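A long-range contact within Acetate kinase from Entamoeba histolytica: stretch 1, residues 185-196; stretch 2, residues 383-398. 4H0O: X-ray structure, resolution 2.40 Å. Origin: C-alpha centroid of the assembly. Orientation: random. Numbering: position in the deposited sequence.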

# COMPACT_ATOMS: atom_id res chain seq x y z
N GLY B 185 1.79 10.94 15.64
CA GLY B 185 1.55 12.34 15.35
C GLY B 185 2.39 13.29 16.18
O GLY B 185 2.88 14.30 15.68
N LEU B 186 2.57 12.95 17.46
CA LEU B 186 3.34 13.77 18.38
C LEU B 186 4.82 13.80 18.01
O LEU B 186 5.48 14.84 18.09
CB LEU B 186 3.15 13.26 19.81
CG LEU B 186 1.74 13.38 20.38
CD1 LEU B 186 1.61 12.64 21.70
CD2 LEU B 186 1.37 14.84 20.55
N SER B 187 5.34 12.65 17.59
CA SER B 187 6.71 12.54 17.11
C SER B 187 6.93 13.43 15.88
O SER B 187 7.92 14.17 15.80
CB SER B 187 7.02 11.08 16.78
OG SER B 187 8.29 10.93 16.18
N TYR B 188 5.99 13.37 14.94
CA TYR B 188 6.07 14.17 13.72
C TYR B 188 6.07 15.68 13.98
O TYR B 188 6.93 16.39 13.47
CB TYR B 188 4.94 13.79 12.76
CG TYR B 188 5.13 12.43 12.11
CD1 TYR B 188 6.35 12.07 11.56
CD2 TYR B 188 4.09 11.51 12.06
CE1 TYR B 188 6.54 10.84 10.98
CE2 TYR B 188 4.27 10.27 11.47
CZ TYR B 188 5.50 9.95 10.93
OH TYR B 188 5.70 8.72 10.35
N GLU B 189 5.11 16.16 14.77
CA GLU B 189 5.03 17.60 15.02
C GLU B 189 6.17 18.10 15.90
O GLU B 189 6.53 19.28 15.86
CB GLU B 189 3.65 18.03 15.55
CG GLU B 189 3.14 17.26 16.75
CD GLU B 189 1.69 17.60 17.07
OE1 GLU B 189 1.34 18.81 17.05
OE2 GLU B 189 0.90 16.67 17.34
N TYR B 190 6.76 17.20 16.68
CA TYR B 190 7.95 17.55 17.45
C TYR B 190 9.14 17.74 16.51
O TYR B 190 9.89 18.71 16.64
CB TYR B 190 8.29 16.49 18.49
CG TYR B 190 9.58 16.78 19.23
CD1 TYR B 190 9.60 17.67 20.30
CD2 TYR B 190 10.77 16.18 18.85
CE1 TYR B 190 10.78 17.94 20.98
CE2 TYR B 190 11.95 16.45 19.52
CZ TYR B 190 11.95 17.33 20.59
OH TYR B 190 13.11 17.61 21.26
N VAL B 191 9.32 16.79 15.60
CA VAL B 191 10.42 16.84 14.64
C VAL B 191 10.30 18.07 13.73
O VAL B 191 11.27 18.80 13.54
CB VAL B 191 10.50 15.55 13.80
CG1 VAL B 191 11.45 15.74 12.62
CG2 VAL B 191 10.96 14.39 14.66
N ILE B 192 9.11 18.27 13.18
CA ILE B 192 8.83 19.45 12.36
C ILE B 192 9.16 20.75 13.11
O ILE B 192 9.80 21.65 12.56
CB ILE B 192 7.35 19.49 11.91
CG1 ILE B 192 7.09 18.37 10.90
CG2 ILE B 192 7.00 20.83 11.29
CD1 ILE B 192 8.07 18.37 9.74
N ASN B 193 8.74 20.83 14.36
CA ASN B 193 8.98 22.03 15.16
C ASN B 193 10.47 22.26 15.41
O ASN B 193 10.94 23.39 15.43
CB ASN B 193 8.21 21.98 16.48
CG ASN B 193 8.36 23.26 17.28
OD1 ASN B 193 7.65 24.23 17.05
ND2 ASN B 193 9.29 23.26 18.23
N SER B 194 11.22 21.17 15.60
CA SER B 194 12.65 21.28 15.85
C SER B 194 13.40 21.68 14.59
O SER B 194 14.54 22.16 14.65
CB SER B 194 13.20 19.95 16.38
OG SER B 194 13.11 18.94 15.40
N LEU B 195 12.76 21.50 13.44
CA LEU B 195 13.37 21.81 12.15
C LEU B 195 13.19 23.28 11.77
O LEU B 195 13.86 23.78 10.86
CB LEU B 195 12.79 20.91 11.05
CG LEU B 195 13.24 19.45 11.09
CD1 LEU B 195 12.40 18.58 10.17
CD2 LEU B 195 14.70 19.35 10.70
N LYS B 196 12.31 23.98 12.47
CA LYS B 196 12.05 25.40 12.19
C LYS B 196 13.25 26.30 12.51
O LYS B 196 13.32 27.43 12.05
CB LYS B 196 10.80 25.88 12.93
CG LYS B 196 9.53 25.17 12.47
CD LYS B 196 8.28 25.76 13.12
CE LYS B 196 7.03 25.06 12.59
NZ LYS B 196 5.79 25.50 13.30
N VAL B 383 18.96 15.02 3.27
CA VAL B 383 18.61 13.94 4.18
C VAL B 383 19.15 14.26 5.58
O VAL B 383 20.32 14.63 5.73
CB VAL B 383 19.19 12.59 3.72
CG1 VAL B 383 18.92 11.50 4.75
CG2 VAL B 383 18.61 12.19 2.38
N CYS B 384 18.30 14.12 6.59
CA CYS B 384 18.75 14.36 7.96
C CYS B 384 18.14 13.38 8.94
O CYS B 384 17.12 12.75 8.66
CB CYS B 384 18.42 15.79 8.39
SG CYS B 384 16.71 16.03 8.91
N VAL B 385 18.78 13.25 10.09
CA VAL B 385 18.21 12.51 11.22
C VAL B 385 17.78 13.54 12.25
O VAL B 385 18.47 14.54 12.46
CB VAL B 385 19.24 11.55 11.85
CG1 VAL B 385 19.41 10.32 10.98
CG2 VAL B 385 20.58 12.24 12.05
N ALA B 386 16.64 13.31 12.89
CA ALA B 386 16.12 14.25 13.88
C ALA B 386 15.61 13.52 15.11
O ALA B 386 14.72 12.67 15.01
CB ALA B 386 15.04 15.12 13.27
N PRO B 387 16.18 13.84 16.29
CA PRO B 387 15.82 13.23 17.58
C PRO B 387 14.35 13.44 17.95
O PRO B 387 13.79 14.49 17.64
CB PRO B 387 16.71 14.00 18.57
CG PRO B 387 17.87 14.47 17.76
CD PRO B 387 17.32 14.77 16.40
N ASN B 388 13.76 12.45 18.61
CA ASN B 388 12.37 12.53 19.04
C ASN B 388 12.13 11.85 20.39
O ASN B 388 11.20 11.06 20.54
CB ASN B 388 11.44 11.91 17.99
CG ASN B 388 11.68 10.42 17.80
OD1 ASN B 388 12.81 9.94 17.92
ND2 ASN B 388 10.61 9.67 17.52
N ASP B 389 12.98 12.17 21.37
CA ASP B 389 12.86 11.60 22.71
C ASP B 389 11.44 11.76 23.26
O ASP B 389 10.90 12.87 23.28
CB ASP B 389 13.88 12.23 23.66
CG ASP B 389 13.61 11.89 25.12
OD1 ASP B 389 14.10 10.84 25.59
OD2 ASP B 389 12.92 12.67 25.80
N GLU B 390 10.86 10.65 23.70
CA GLU B 390 9.47 10.58 24.14
C GLU B 390 9.04 11.70 25.09
O GLU B 390 7.96 12.27 24.93
CB GLU B 390 9.19 9.23 24.80
CG GLU B 390 9.25 8.04 23.87
CD GLU B 390 8.71 6.78 24.52
OE1 GLU B 390 7.52 6.45 24.29
OE2 GLU B 390 9.47 6.11 25.26
N GLU B 391 9.86 11.99 26.09
CA GLU B 391 9.48 12.97 27.12
C GLU B 391 9.49 14.39 26.59
O GLU B 391 8.57 15.16 26.86
CB GLU B 391 10.38 12.85 28.35
CG GLU B 391 10.03 11.67 29.24
CD GLU B 391 10.33 10.33 28.59
OE1 GLU B 391 11.33 10.25 27.84
OE2 GLU B 391 9.57 9.37 28.82
N LEU B 392 10.53 14.74 25.83
CA LEU B 392 10.62 16.07 25.23
C LEU B 392 9.44 16.31 24.29
O LEU B 392 8.95 17.44 24.18
CB LEU B 392 11.94 16.23 24.47
CG LEU B 392 13.23 16.04 25.27
CD1 LEU B 392 14.46 16.28 24.41
CD2 LEU B 392 13.24 16.95 26.48
N VAL B 393 8.99 15.25 23.63
CA VAL B 393 7.85 15.32 22.72
C VAL B 393 6.57 15.75 23.43
O VAL B 393 5.83 16.61 22.95
CB VAL B 393 7.63 13.98 21.99
CG1 VAL B 393 6.29 13.96 21.29
CG2 VAL B 393 8.75 13.72 21.00
N ILE B 394 6.31 15.15 24.59
CA ILE B 394 5.14 15.51 25.40
C ILE B 394 5.35 16.88 26.04
O ILE B 394 4.40 17.67 26.15
CB ILE B 394 4.86 14.46 26.49
CG1 ILE B 394 4.66 13.08 25.86
CG2 ILE B 394 3.64 14.84 27.32
CD1 ILE B 394 4.53 11.96 26.87
N LEU B 395 6.58 17.15 26.46
CA LEU B 395 6.92 18.44 27.05
C LEU B 395 6.73 19.57 26.04
O LEU B 395 6.21 20.64 26.39
CB LEU B 395 8.37 18.43 27.55
CG LEU B 395 8.82 19.72 28.25
CD1 LEU B 395 8.00 19.95 29.51
CD2 LEU B 395 10.31 19.68 28.58
N GLN B 396 7.12 19.33 24.80
CA GLN B 396 7.01 20.33 23.74
C GLN B 396 5.55 20.70 23.48
O GLN B 396 5.24 21.87 23.22
CB GLN B 396 7.66 19.82 22.45
CG GLN B 396 7.59 20.81 21.29
CD GLN B 396 8.36 22.09 21.56
OE1 GLN B 396 9.50 22.05 22.03
NE2 GLN B 396 7.74 23.22 21.27
N LYS B 397 4.67 19.71 23.55
CA LYS B 397 3.24 19.94 23.38
C LYS B 397 2.73 20.86 24.48
O LYS B 397 1.81 21.66 24.28
CB LYS B 397 2.48 18.61 23.40
CG LYS B 397 1.18 18.61 22.59
CD LYS B 397 1.47 18.92 21.12
CE LYS B 397 0.27 19.54 20.41
NZ LYS B 397 -0.46 20.49 21.30
N GLY B 398 3.36 20.77 25.66
CA GLY B 398 3.00 21.61 26.78
C GLY B 398 3.45 23.05 26.63
O GLY B 398 2.73 23.97 27.04
O HOH W 1 5.05 17.63 20.08
O HOH W 2 15.01 14.79 21.22
O HOH W 3 14.81 16.67 16.48

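The first stretch is mostly a helix. It packs against a strand, a turn and a second helix that begins at Glu390. The two helix axes approach to 9.4 Å and cross at 75°, so contact between the helices is concentrated near the crossing. Together the stretches bury 709 Å².

Tyr190 is the centre of the contact and has the largest covered area. Its CA-to-CB bond points toward the other stretch. With chi1 at 176° (t) and chi2 at 82°, the ring extends between the turn and the second helix. Val393 CG2 lies over one face, 4.1 Å from the centroid of the Tyr190 ring, in a CH-pi contact. Pro387 O and Gln396 CB sit at the ring edge, 3.3 Å from Tyr190 CE2 and 3.6 Å from Tyr190 CD1 respectively. The hydroxyl end passes Leu392, with Tyr190 OH 3.7 Å from Leu392 CD1. A flat ring suits this place, because it offers a face to a methyl and an edge to a carbonyl.

Val393 is t (168°). Its CG2 meets the tyrosine, while its CG1 packs 3.5 Å from Leu186 CB. The branched side chain thus touches two successive turns of the first helix. Leu186 is m,t, and its CD2 reaches to 4.1 Å from Lys397 CD.

The direct hydrogen bond across the stretches runs from Asn388 ND2 to Ser187 OG, 3.0 Å. Ser187 is t and Asn388 is p. These rotamers bring the two short polar groups together. Asn388 OD1 is satisfied elsewhere in the structure.

Further along, Val191 CG1 packs 3.7 Å from Ala386 CB. The alanine is small, and the backbones come close here, with Val191 CA and Ala386 CA 6.3 Å apart. Leu195 CB points sideways, but the m,t rotamer carries its end nearer, and Leu195 CD2 lies 4.3 Å from Cys384 SG.

Ser194 is p (66°). This turns its hydroxyl back to donate to Val191 O, with Ser194 OG 2.6 Å away. Water 3 donates to Ser194 OG at 3.0 Å and to Pro387 O at 2.7 Å, bridging the stretches. Water 1 donates to Val393 O at 3.1 Å and weakly to Leu186 O at 3.5 Å.

Asn193 ND2 and Gln396 NE2 are 3.4 Å apart, but both are donors and do not bond. The Gln396 side chain (t,p) contributes through packing instead.

Asp389 caps the second helix: its OD2 accepts from Leu392 N at 3.2 Å and weakly from Glu391 N at 3.1 Å.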